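Putative ring-cleaving dioxygenase MhqO (Bacillus subtilis subsp. subtilis, PDB 3OAJ) is a putative iron-dependent extradiol ring-cleaving dioxygenase that may contribute to the breakdown and detoxification of aromatic compounds. Local coordinates at residues S161-P164 and D165-A168; R222-D225 and D226-L230; Q233-I236 and A237-Y241; D277-Q280 and E281-G284; Q292-P295 and H296-Q299. All coordinates share one frame; numbering follows the deposited sequence.

Contact 1: residues S161-P164 and D165-A168; sequences SEQP and DKTA
The backbone leaves strand 153-160 through S161 and E162 and winds into helix 164-174 at Q163, the N-cap residue, whose carbonyl O accepts the amide of T167 at 3.1 Å from N to O; one residue on, A168 N reaches P164 O and the first regular turn is complete. Only a weak bond joins K166 N to Q163 O. P164 suits the first turn of a helix, where a residue without an amide hydrogen costs nothing and the ring fixes phi near the helical value.

The side chains add two polar links around this start. S161 OG accepts from the backbone N of Q163, 3.0 Å away, which makes an ST turn, and the same OG gives its proton to T167 OG1 at 2.6 Å. With OG swung opposite its own nitrogen (chi1 170°), the serine hydroxyl lies between the amide and the threonine. T167 OG1 in turn is hydrogen-bonded to E259. The second link lies farther out, where Q163 and K166 run side by side in the same direction. K166 NZ donates to Q163 OE1 at 2.8 Å, from 25° out of the amide plane, while a water accepts from both Q163 NE2 and K166 NZ and closes a small ring.

The side-chain amide of Q163 thus presents its oxygen to the ammonium and its NH2 to the water and, weakly, to H260 O, which probably fixes its orientation. The inner chain, running from the backbone N-H of Q163 through S161 and T167 to E259, satisfies two buried hydroxyls, and the acidic end probably helps to polarise them.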
loop_
_atom_site.group_PDB
_atom_site.type_symbol
_atom_site.label_atom_id
_atom_site.label_comp_id
_atom_site.label_asym_id
_atom_site.label_seq_id
_atom_site.Cartn_x
_atom_site.Cartn_y
_atom_site.Cartn_z
ATOM N N SER A 161 -3.393 10.059 -12.868
ATOM C CA SER A 161 -2.404 9.965 -13.931
ATOM C C SER A 161 -2.296 11.273 -14.718
ATOM O O SER A 161 -3.313 11.918 -15.005
ATOM C CB SER A 161 -2.792 8.821 -14.877
ATOM O OG SER A 161 -1.993 8.823 -16.045
ATOM N N GLU A 162 -1.076 11.668 -15.079
ATOM C CA GLU A 162 -0.903 12.823 -15.964
ATOM C C GLU A 162 -1.419 12.521 -17.373
ATOM O O GLU A 162 -1.772 13.435 -18.110
ATOM C CB GLU A 162 0.558 13.263 -16.038
ATOM C CG GLU A 162 1.099 13.889 -14.759
ATOM C CD GLU A 162 2.490 14.468 -14.940
ATOM O OE1 GLU A 162 2.903 14.705 -16.098
ATOM O OE2 GLU A 162 3.163 14.689 -13.918
ATOM N N GLN A 163 -1.460 11.238 -17.727
ATOM C CA GLN A 163 -1.888 10.786 -19.055
ATOM C C GLN A 163 -2.768 9.539 -18.945
ATOM O O GLN A 163 -2.312 8.430 -19.205
ATOM C CB GLN A 163 -0.678 10.480 -19.937
ATOM C CG GLN A 163 0.178 11.684 -20.300
ATOM C CD GLN A 163 1.108 11.354 -21.439
ATOM O OE1 GLN A 163 0.684 11.225 -22.591
ATOM N NE2 GLN A 163 2.379 11.180 -21.122
ATOM N N PRO A 164 -4.032 9.721 -18.536
ATOM C CA PRO A 164 -4.882 8.573 -18.216
ATOM C C PRO A 164 -5.067 7.572 -19.371
ATOM O O PRO A 164 -5.209 6.381 -19.104
ATOM C CB PRO A 164 -6.218 9.220 -17.833
ATOM C CG PRO A 164 -5.863 10.585 -17.387
ATOM C CD PRO A 164 -4.688 11.001 -18.204
ATOM N N ASP A 165 -5.063 8.033 -20.626
ATOM C CA ASP A 165 -5.189 7.111 -21.760
ATOM C C ASP A 165 -4.025 6.113 -21.793
ATOM O O ASP A 165 -4.215 4.919 -22.052
ATOM C CB ASP A 165 -5.290 7.858 -23.101
ATOM C CG ASP A 165 -6.591 8.649 -23.257
ATOM O OD1 ASP A 165 -7.569 8.390 -22.528
ATOM O OD2 ASP A 165 -6.634 9.543 -24.128
ATOM N N LYS A 166 -2.828 6.602 -21.488
ATOM C CA LYS A 166 -1.631 5.771 -21.481
ATOM C C LYS A 166 -1.620 4.817 -20.292
ATOM O O LYS A 166 -1.278 3.654 -20.449
ATOM C CB LYS A 166 -0.351 6.631 -21.506
ATOM C CG LYS A 166 -0.208 7.489 -22.760
ATOM C CD LYS A 166 1.203 7.420 -23.296
ATOM C CE LYS A 166 1.349 8.165 -24.631
ATOM N NZ LYS A 166 1.886 9.538 -24.444
ATOM N N THR A 167 -1.998 5.312 -19.113
ATOM C CA THR A 167 -2.127 4.447 -17.927
ATOM C C THR A 167 -3.159 3.338 -18.138
ATOM O O THR A 167 -2.906 2.184 -17.783
ATOM C CB THR A 167 -2.423 5.258 -16.648
ATOM O OG1 THR A 167 -1.476 6.342 -16.565
ATOM C CG2 THR A 167 -2.343 4.376 -15.409
ATOM N N ALA A 168 -4.292 3.677 -18.758
ATOM C CA ALA A 168 -5.330 2.675 -19.032
ATOM C C ALA A 168 -4.812 1.579 -19.951
ATOM O O ALA A 168 -5.064 0.395 -19.719
ATOM C CB ALA A 168 -6.580 3.327 -19.641
HETATM O O HOH W 1 4.263 9.842 -22.565
#

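Contact 2: residues R222-D225 and D226-L230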
loop_
_atom_site.group_PDB
_atom_site.type_symbol
_atom_site.label_atom_id
_atom_site.label_comp_id
_atom_site.label_asym_id
_atom_site.label_seq_id
_atom_site.Cartn_x
_atom_site.Cartn_y
_atom_site.Cartn_z
ATOM N N ARG A 222 1.968 -7.438 -7.872
ATOM C CA ARG A 222 2.483 -8.779 -7.569
ATOM C C ARG A 222 3.064 -9.522 -8.757
ATOM O O ARG A 222 2.534 -9.476 -9.862
ATOM C CB ARG A 222 1.367 -9.639 -6.973
ATOM C CG ARG A 222 0.911 -9.142 -5.610
ATOM C CD ARG A 222 -0.372 -9.779 -5.153
ATOM N NE ARG A 222 -0.215 -11.208 -4.965
ATOM C CZ ARG A 222 -1.208 -12.034 -4.683
ATOM N NH1 ARG A 222 -2.444 -11.575 -4.535
ATOM N NH2 ARG A 222 -0.953 -13.320 -4.533
ATOM N N ALA A 223 4.162 -10.226 -8.498
ATOM C CA ALA A 223 4.638 -11.292 -9.375
ATOM C C ALA A 223 4.646 -12.553 -8.530
ATOM O O ALA A 223 4.909 -12.479 -7.329
ATOM C CB ALA A 223 6.041 -10.981 -9.933
ATOM N N ASN A 224 4.386 -13.696 -9.153
ATOM C CA ASN A 224 4.291 -14.965 -8.426
ATOM C C ASN A 224 5.592 -15.402 -7.750
ATOM O O ASN A 224 5.569 -15.967 -6.662
ATOM C CB ASN A 224 3.839 -16.105 -9.358
ATOM C CG ASN A 224 2.471 -15.866 -9.988
ATOM O OD1 ASN A 224 2.274 -16.115 -11.189
ATOM N ND2 ASN A 224 1.522 -15.409 -9.195
ATOM N N ASP A 225 6.717 -15.135 -8.411
ATOM C CA ASP A 225 8.025 -15.603 -7.974
ATOM C C ASP A 225 9.111 -14.856 -8.746
ATOM O O ASP A 225 8.803 -13.988 -9.569
ATOM C CB ASP A 225 8.148 -17.138 -8.120
ATOM C CG ASP A 225 7.858 -17.646 -9.529
ATOM O OD1 ASP A 225 7.968 -16.890 -10.517
ATOM O OD2 ASP A 225 7.564 -18.862 -9.648
ATOM N N ASP A 226 10.374 -15.173 -8.459
ATOM C CA ASP A 226 11.500 -14.514 -9.111
ATOM C C ASP A 226 11.442 -14.647 -10.630
ATOM O O ASP A 226 11.681 -13.662 -11.336
ATOM C CB ASP A 226 12.835 -15.044 -8.582
ATOM C CG ASP A 226 13.095 -14.641 -7.144
ATOM O OD1 ASP A 226 12.428 -13.713 -6.642
ATOM O OD2 ASP A 226 13.993 -15.237 -6.514
ATOM N N GLU A 227 11.151 -15.850 -11.137
ATOM C CA GLU A 227 11.080 -16.066 -12.591
ATOM C C GLU A 227 10.040 -15.168 -13.265
ATOM O O GLU A 227 10.302 -14.549 -14.289
ATOM C CB GLU A 227 10.855 -17.547 -12.936
ATOM C CG GLU A 227 10.990 -17.876 -14.428
ATOM C CD GLU A 227 12.383 -17.594 -15.016
ATOM O OE1 GLU A 227 13.403 -17.671 -14.282
ATOM O OE2 GLU A 227 12.456 -17.306 -16.235
ATOM N N ASP A 228 8.874 -15.053 -12.658
ATOM C CA ASP A 228 7.798 -14.229 -13.196
ATOM C C ASP A 228 8.252 -12.760 -13.217
ATOM O O ASP A 228 8.039 -12.046 -14.197
ATOM C CB ASP A 228 6.565 -14.446 -12.309
ATOM C CG ASP A 228 5.308 -13.800 -12.841
ATOM O OD1 ASP A 228 5.145 -13.657 -14.071
ATOM O OD2 ASP A 228 4.453 -13.463 -12.003
ATOM N N GLN A 229 8.903 -12.329 -12.135
ATOM C CA GLN A 229 9.418 -10.965 -12.087
ATOM C C GLN A 229 10.454 -10.683 -13.181
ATOM O O GLN A 229 10.454 -9.592 -13.777
ATOM C CB GLN A 229 9.998 -10.639 -10.710
ATOM C CG GLN A 229 10.662 -9.276 -10.653
ATOM C CD GLN A 229 11.139 -8.961 -9.274
ATOM O OE1 GLN A 229 12.079 -9.563 -8.773
ATOM N NE2 GLN A 229 10.460 -8.029 -8.628
ATOM N N LEU A 230 11.353 -11.638 -13.426
ATOM C CA LEU A 230 12.349 -11.462 -14.489
ATOM C C LEU A 230 11.663 -11.352 -15.846
ATOM O O LEU A 230 12.070 -10.561 -16.690
ATOM C CB LEU A 230 13.390 -12.594 -14.478
ATOM C CG LEU A 230 14.189 -12.750 -13.170
ATOM C CD1 LEU A 230 14.973 -14.066 -13.157
ATOM C CD2 LEU A 230 15.113 -11.553 -12.922
#
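A strand-to-helix junction in the second VOC module, with an aspartate N-cap, carries this contact: strand 215-223 ends at A223, and helix 226-238 starts just after D225. The cap is D225 OD1, which accepts from D228 N at 3.0 Å and is met nearly along its C-O axis. To reach that amide the D225 carboxylate sits between its own backbone N and carbonyl carbon (chi1 55°). D225 O accepts from Q229 N at 3.1 Å in the first full helical turn.

D228 OD2 reaches past the cap to the amide of N224. With CG opposite its own nitrogen (chi1 -172°), the D228 carboxylate accepts there through the anti lone pair of OD2, at 2.9 Å from N224 N and with an N-H...O angle of 165°. OD1 of the same carboxylate pairs with K4, which probably offsets the negative charge close to D225. A223 CB lies 4.0 Å from Q229 CB, its small methyl letting the helix settle near the strand, while Q229 NE2 donates to N253 O. The Q229 side chain is about 6 Å from that of E266, a ligand of the bound zinc.

Such an aspartate N-cap marks the start of a helix, here at a beta-alpha junction of the VOC fold.

Contact 3: residues Q233-I236 and A237-Y241; sequences QRYI and ASHGY
An aromatic stack at the C-terminal end of helix 226-238 is the main feature here, beside helix 164-174 and where the chain turns away toward strand 247-248. The rings of Y235 and H239, four residues apart, form an offset stack with centroids 3.5 Å apart and planes 8° from parallel. Y235 CZ lies over the centre of the imidazole, 3.1 Å above it, and H239 CE1 lies over the tyrosine face toward its rim.

A hydrogen bond sets the imidazole in this position: H239 ND1 donates to Y235 O at 2.7 Å, with the oxygen 16° out of the ring plane. H239 N meanwhile meets I236 O at 3.1 Å from above the carbonyl plane, as the helix unwinds. G240 takes backbone angles (phi 104°) at which a side chain would jam against the preceding carbonyl, and this lets Y241 N return to I236 O in a weak bond of 3.5 Å. I236 CG2 and Y241 CB pack together at 3.6 Å, with I236 against F257 and I174, and the Y241 ring stacks on H260.

The bond to Y235 O implies a proton on ND1, and the H239 ring gains a polar tether as well as a stacking partner, so its rotation is probably well fixed.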
loop_
_atom_site.group_PDB
_atom_site.type_symbol
_atom_site.label_atom_id
_atom_site.label_comp_id
_atom_site.label_asym_id
_atom_site.label_seq_id
_atom_site.Cartn_x
_atom_site.Cartn_y
_atom_site.Cartn_z
ATOM N N GLN A 233 10.398 -7.913 -16.085
ATOM C CA GLN A 233 11.446 -6.930 -16.386
ATOM C C GLN A 233 11.744 -6.858 -17.887
ATOM O O GLN A 233 11.883 -5.745 -18.463
ATOM C CB GLN A 233 12.734 -7.253 -15.630
ATOM C CG GLN A 233 13.843 -6.231 -15.784
ATOM C CD GLN A 233 15.126 -6.760 -15.183
ATOM O OE1 GLN A 233 15.704 -7.726 -15.682
ATOM N NE2 GLN A 233 15.555 -6.159 -14.086
ATOM N N ARG A 234 11.878 -8.037 -18.497
ATOM C CA ARG A 234 12.153 -8.142 -19.922
ATOM C C ARG A 234 11.010 -7.545 -20.751
ATOM O O ARG A 234 11.250 -6.779 -21.691
ATOM C CB ARG A 234 12.421 -9.597 -20.330
ATOM C CG ARG A 234 13.675 -10.200 -19.648
ATOM C CD ARG A 234 14.125 -11.551 -20.232
ATOM N NE ARG A 234 13.026 -12.491 -20.432
ATOM C CZ ARG A 234 12.618 -13.401 -19.554
ATOM N NH1 ARG A 234 13.225 -13.540 -18.370
ATOM N NH2 ARG A 234 11.592 -14.187 -19.872
ATOM N N TYR A 235 9.780 -7.867 -20.361
ATOM C CA TYR A 235 8.610 -7.399 -21.103
ATOM C C TYR A 235 8.412 -5.880 -20.983
ATOM O O TYR A 235 8.220 -5.202 -21.987
ATOM C CB TYR A 235 7.323 -8.133 -20.681
ATOM C CG TYR A 235 6.203 -7.861 -21.673
ATOM C CD1 TYR A 235 5.979 -8.716 -22.752
ATOM C CD2 TYR A 235 5.430 -6.697 -21.583
ATOM C CE1 TYR A 235 4.978 -8.450 -23.687
ATOM C CE2 TYR A 235 4.438 -6.421 -22.511
ATOM C CZ TYR A 235 4.218 -7.295 -23.557
ATOM O OH TYR A 235 3.233 -7.003 -24.479
ATOM N N ILE A 236 8.429 -5.362 -19.758
ATOM C CA ILE A 236 8.236 -3.934 -19.541
ATOM C C ILE A 236 9.289 -3.102 -20.282
ATOM O O ILE A 236 8.950 -2.104 -20.924
ATOM C CB ILE A 236 8.207 -3.599 -18.033
ATOM C CG1 ILE A 236 6.987 -4.265 -17.377
ATOM C CG2 ILE A 236 8.212 -2.083 -17.797
ATOM C CD1 ILE A 236 5.614 -3.900 -18.017
ATOM N N ALA A 237 10.554 -3.533 -20.218
ATOM C CA ALA A 237 11.668 -2.794 -20.843
ATOM C C ALA A 237 11.577 -2.764 -22.355
ATOM O O ALA A 237 12.069 -1.833 -22.997
ATOM C CB ALA A 237 12.996 -3.395 -20.444
ATOM N N SER A 238 10.977 -3.801 -22.919
ATOM C CA SER A 238 10.875 -3.899 -24.358
ATOM C C SER A 238 9.584 -3.268 -24.869
ATOM O O SER A 238 9.391 -3.133 -26.088
ATOM C CB SER A 238 11.020 -5.353 -24.801
ATOM O OG SER A 238 10.032 -6.179 -24.234
ATOM N N HIS A 239 8.700 -2.883 -23.943
ATOM C CA HIS A 239 7.424 -2.273 -24.320
ATOM C C HIS A 239 7.265 -0.816 -23.912
ATOM O O HIS A 239 6.157 -0.330 -23.673
ATOM C CB HIS A 239 6.269 -3.149 -23.875
ATOM C CG HIS A 239 6.194 -4.421 -24.647
ATOM N ND1 HIS A 239 7.062 -5.469 -24.430
ATOM C CD2 HIS A 239 5.409 -4.787 -25.687
ATOM C CE1 HIS A 239 6.797 -6.438 -25.285
ATOM N NE2 HIS A 239 5.786 -6.058 -26.045
ATOM N N GLY A 240 8.393 -0.115 -23.864
ATOM C CA GLY A 240 8.354 1.341 -23.860
ATOM C C GLY A 240 8.618 2.039 -22.542
ATOM O O GLY A 240 8.390 3.250 -22.427
ATOM N N TYR A 241 9.120 1.295 -21.558
ATOM C CA TYR A 241 9.422 1.860 -20.240
ATOM C C TYR A 241 10.868 1.588 -19.843
ATOM O O TYR A 241 11.453 0.582 -20.247
ATOM C CB TYR A 241 8.502 1.251 -19.184
ATOM C CG TYR A 241 7.032 1.450 -19.465
ATOM C CD1 TYR A 241 6.315 0.521 -20.227
ATOM C CD2 TYR A 241 6.368 2.584 -19.003
ATOM C CE1 TYR A 241 4.962 0.695 -20.494
ATOM C CE2 TYR A 241 5.016 2.774 -19.262
ATOM C CZ TYR A 241 4.321 1.832 -20.004
ATOM O OH TYR A 241 2.996 2.059 -20.246
#

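Contact 4: residues D277-Q280 and E281-G284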
loop_
_atom_site.group_PDB
_atom_site.type_symbol
_atom_site.label_atom_id
_atom_site.label_comp_id
_atom_site.label_asym_id
_atom_site.label_seq_id
_atom_site.Cartn_x
_atom_site.Cartn_y
_atom_site.Cartn_z
ATOM N N ASP A 277 13.065 -13.773 8.643
ATOM C CA ASP A 277 14.112 -13.380 9.588
ATOM C C ASP A 277 13.566 -13.182 11.007
ATOM O O ASP A 277 14.309 -12.887 11.938
ATOM C CB ASP A 277 14.938 -12.181 9.091
ATOM C CG ASP A 277 14.120 -10.918 8.914
ATOM O OD1 ASP A 277 12.896 -10.937 9.139
ATOM O OD2 ASP A 277 14.727 -9.901 8.520
ATOM N N GLU A 278 12.250 -13.362 11.136
ATOM C CA GLU A 278 11.561 -13.489 12.407
ATOM C C GLU A 278 10.494 -14.557 12.212
ATOM O O GLU A 278 10.032 -14.790 11.095
ATOM C CB GLU A 278 10.859 -12.183 12.796
ATOM C CG GLU A 278 11.762 -10.998 13.050
ATOM C CD GLU A 278 10.987 -9.729 13.343
ATOM O OE1 GLU A 278 10.461 -9.115 12.390
ATOM O OE2 GLU A 278 10.899 -9.345 14.527
ATOM N N THR A 279 10.067 -15.186 13.297
ATOM C CA THR A 279 8.964 -16.145 13.226
ATOM C C THR A 279 7.664 -15.422 12.888
ATOM O O THR A 279 7.534 -14.215 13.126
ATOM C CB THR A 279 8.781 -16.918 14.541
ATOM O OG1 THR A 279 8.419 -16.010 15.591
ATOM C CG2 THR A 279 10.066 -17.669 14.911
ATOM N N GLN A 280 6.713 -16.157 12.318
ATOM C CA GLN A 280 5.398 -15.603 11.991
ATOM C C GLN A 280 4.727 -15.015 13.236
ATOM O O GLN A 280 4.052 -13.984 13.169
ATOM C CB GLN A 280 4.495 -16.678 11.367
ATOM C CG GLN A 280 5.046 -17.299 10.083
ATOM C CD GLN A 280 3.965 -17.694 9.092
ATOM O OE1 GLN A 280 3.328 -18.740 9.224
ATOM N NE2 GLN A 280 3.760 -16.854 8.079
ATOM N N GLU A 281 4.923 -15.670 14.377
ATOM C CA GLU A 281 4.298 -15.236 15.623
ATOM C C GLU A 281 4.913 -13.966 16.233
ATOM O O GLU A 281 4.254 -13.284 17.017
ATOM C CB GLU A 281 4.237 -16.390 16.638
ATOM C CG GLU A 281 3.045 -17.324 16.385
ATOM C CD GLU A 281 3.162 -18.687 17.058
ATOM O OE1 GLU A 281 3.940 -18.831 18.026
ATOM O OE2 GLU A 281 2.450 -19.621 16.621
ATOM N N THR A 282 6.157 -13.652 15.862
ATOM C CA THR A 282 6.864 -12.497 16.431
ATOM C C THR A 282 7.239 -11.414 15.415
ATOM O O THR A 282 7.780 -10.368 15.790
ATOM C CB THR A 282 8.173 -12.922 17.162
ATOM O OG1 THR A 282 9.110 -13.439 16.205
ATOM C CG2 THR A 282 7.899 -13.954 18.278
ATOM N N MET A 283 6.973 -11.645 14.136
ATOM C CA MET A 283 7.431 -10.672 13.148
ATOM C C MET A 283 6.864 -9.290 13.456
ATOM O O MET A 283 5.696 -9.156 13.862
ATOM C CB MET A 283 7.134 -11.111 11.707
ATOM C CG MET A 283 5.669 -11.399 11.413
ATOM S SD MET A 283 5.527 -12.084 9.758
ATOM C CE MET A 283 3.749 -12.291 9.615
ATOM N N GLY A 284 7.725 -8.281 13.315
ATOM C CA GLY A 284 7.380 -6.903 13.621
ATOM C C GLY A 284 7.875 -6.426 14.970
ATOM O O GLY A 284 7.772 -5.246 15.276
HETATM O O HOH W 2 11.007 -11.291 16.425
HETATM O O HOH W 3 11.661 -14.876 15.652
#
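A type I beta turn, T279 to T282, in the long loop between strand 264-269 and helix 297-303 brings T279 and E278 back against the residues that follow. E281 occupies the third position of the turn, and its extended side chain leads outward.

At T282 the chain returns. Its N donates to T279 O at 3.1 Å, from above the carbonyl plane, and its hydroxyl meets that of T279, with OG1 to OG1 at 2.7 Å; either may donate. Both hydroxyls lie between their own N and carbonyl carbon (chi1 66° in T282), which brings the two beta-branched side chains together across the turn. T282 OG1 also binds two waters, one held by T279 N and the other by E278 OE2.

M283 N forms only a weak bond to T279 O. Its unbranched apolar chain lies along the turn beside Q280, CG 3.5 Å from Q280 O.

G284 has backbone angles that would push a side chain into the preceding carbonyl. E278, buried, turns its carboxylate to this amide, and K36 supplies its salt-bridge partner at OE1 while OE2 accepts from K286 N. G284 N lies 3.0 Å from E278 OE1, 40° above the carboxylate plane, with an N-H...O angle of 173°.

Contact 5: residues Q292-P295 and H296-Q299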
loop_
_atom_site.group_PDB
_atom_site.type_symbol
_atom_site.label_atom_id
_atom_site.label_comp_id
_atom_site.label_asym_id
_atom_site.label_seq_id
_atom_site.Cartn_x
_atom_site.Cartn_y
_atom_site.Cartn_z
ATOM N N GLN A 292 23.993 -5.515 5.315
ATOM C CA GLN A 292 25.006 -4.496 5.035
ATOM C C GLN A 292 25.114 -3.440 6.147
ATOM O O GLN A 292 26.176 -2.847 6.332
ATOM C CB GLN A 292 24.787 -3.848 3.652
ATOM C CG GLN A 292 23.345 -3.321 3.337
ATOM C CD GLN A 292 22.392 -4.394 2.802
ATOM O OE1 GLN A 292 22.368 -5.514 3.287
ATOM N NE2 GLN A 292 21.604 -4.044 1.780
ATOM N N TYR A 293 24.032 -3.240 6.905
ATOM C CA TYR A 293 24.021 -2.242 7.988
ATOM C C TYR A 293 24.242 -2.814 9.391
ATOM O O TYR A 293 24.382 -2.065 10.360
ATOM C CB TYR A 293 22.727 -1.417 7.942
ATOM C CG TYR A 293 22.512 -0.734 6.615
ATOM C CD1 TYR A 293 23.470 0.137 6.097
ATOM C CD2 TYR A 293 21.354 -0.960 5.873
ATOM C CE1 TYR A 293 23.285 0.756 4.865
ATOM C CE2 TYR A 293 21.158 -0.344 4.642
ATOM C CZ TYR A 293 22.123 0.515 4.148
ATOM O OH TYR A 293 21.934 1.137 2.936
ATOM N N GLU A 294 24.288 -4.137 9.503
ATOM C CA GLU A 294 24.504 -4.798 10.791
ATOM C C GLU A 294 25.785 -4.325 11.518
ATOM O O GLU A 294 25.791 -4.260 12.750
ATOM C CB GLU A 294 24.465 -6.326 10.617
ATOM C CG GLU A 294 24.200 -7.139 11.876
ATOM C CD GLU A 294 22.858 -6.842 12.544
ATOM O OE1 GLU A 294 22.858 -6.695 13.781
ATOM O OE2 GLU A 294 21.806 -6.772 11.856
ATOM N N PRO A 295 26.865 -3.978 10.768
ATOM C CA PRO A 295 28.035 -3.357 11.411
ATOM C C PRO A 295 27.823 -1.903 11.868
ATOM O O PRO A 295 28.719 -1.319 12.483
ATOM C CB PRO A 295 29.108 -3.405 10.314
ATOM C CG PRO A 295 28.656 -4.479 9.382
ATOM C CD PRO A 295 27.170 -4.362 9.376
ATOM N N HIS A 296 26.666 -1.322 11.576
ATOM C CA HIS A 296 26.372 0.028 12.059
ATOM C C HIS A 296 25.132 0.058 12.961
ATOM O O HIS A 296 24.540 1.122 13.158
ATOM C CB HIS A 296 26.220 1.008 10.883
ATOM C CG HIS A 296 27.375 0.998 9.925
ATOM N ND1 HIS A 296 28.672 1.254 10.319
ATOM C CD2 HIS A 296 27.424 0.773 8.590
ATOM C CE1 HIS A 296 29.471 1.181 9.267
ATOM N NE2 HIS A 296 28.738 0.893 8.205
ATOM N N ARG A 297 24.753 -1.094 13.521
ATOM C CA ARG A 297 23.514 -1.184 14.303
ATOM C C ARG A 297 23.466 -0.102 15.393
ATOM O O ARG A 297 22.413 0.505 15.600
ATOM C CB ARG A 297 23.293 -2.597 14.883
ATOM C CG ARG A 297 21.938 -2.802 15.598
ATOM C CD ARG A 297 21.629 -4.265 15.939
ATOM N NE ARG A 297 21.082 -5.038 14.811
ATOM C CZ ARG A 297 19.784 -5.188 14.529
ATOM N NH1 ARG A 297 19.417 -5.917 13.479
ATOM N NH2 ARG A 297 18.848 -4.605 15.272
ATOM N N THR A 298 24.601 0.161 16.049
ATOM C CA THR A 298 24.671 1.190 17.106
ATOM C C THR A 298 24.386 2.604 16.590
ATOM O O THR A 298 23.574 3.314 17.167
ATOM C CB THR A 298 26.020 1.167 17.859
ATOM O OG1 THR A 298 26.304 -0.170 18.274
ATOM C CG2 THR A 298 25.966 2.057 19.100
ATOM N N GLN A 299 25.062 2.999 15.512
ATOM C CA GLN A 299 24.800 4.267 14.819
ATOM C C GLN A 299 23.331 4.395 14.435
ATOM O O GLN A 299 22.712 5.454 14.597
ATOM C CB GLN A 299 25.654 4.352 13.545
ATOM C CG GLN A 299 26.908 5.232 13.616
ATOM C CD GLN A 299 27.709 5.054 14.891
ATOM O OE1 GLN A 299 27.266 5.443 15.968
ATOM N NE2 GLN A 299 28.905 4.493 14.769
#
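The guanidinium of R297 receives the carboxylate of E294 at its edge, the two planes 29° apart and nearly coplanar, while one face of the Y293 ring carries Q292 CG, 3.9 Å above its centre. The grip is side-on: R297 NE donates to E294 OE1 at 2.6 Å and NH1 to OE2 at 3.0 Å, each oxygen taking one nitrogen. NH1 uses the syn lone pair of OE2, which lies in the guanidinium plane; OE1 is met on the syn side but 28° out of the carboxylate plane.

Three residues apart at the entry to helix 297-303, the two side chains run side by side. A bend at chi2 of E294 and one at chi3 of R297 (-82°) bring the groups together. The backbone makes the step from 3-10 turn to helix: H296 N, at the N-cap, binds Y293 O at 2.7 Å from above the carbonyl plane, and R297 N makes a weak bond to E294 O. P295, just before the cap, has no amide hydrogen to give, and its ring restrains phi.

R297 NH2 also pairs with E301 and donates to L287 O, so this arginine joins the loop to the following turn of helix. Bidentate pairing should keep E294 and R297 both ionised, and two bonds to one carboxylate fix the rotation of the guanidinium at this partly exposed surface.

Overall arrangement
From the N terminus, the five contacts follow one another in series; none nests in or crosses another. Contact 1 turns strand 153-160 into helix 164-174. Contact 2 does the same between strand 215-223 and helix 226-238, and contact 3 ends that helix, its centre about 14 Å from that of contact 2. Contacts 1 and 3 come within about 5 Å at their nearest atoms; Y241 of contact 3 also packs on L170 of helix 164-174, the helix that contact 1 begins. After strand 264-269 comes a long loop: contact 4 is a turn in it, bound to K36 of strand 33-39, and contact 5 starts helix 297-303, with centres about 21 Å apart.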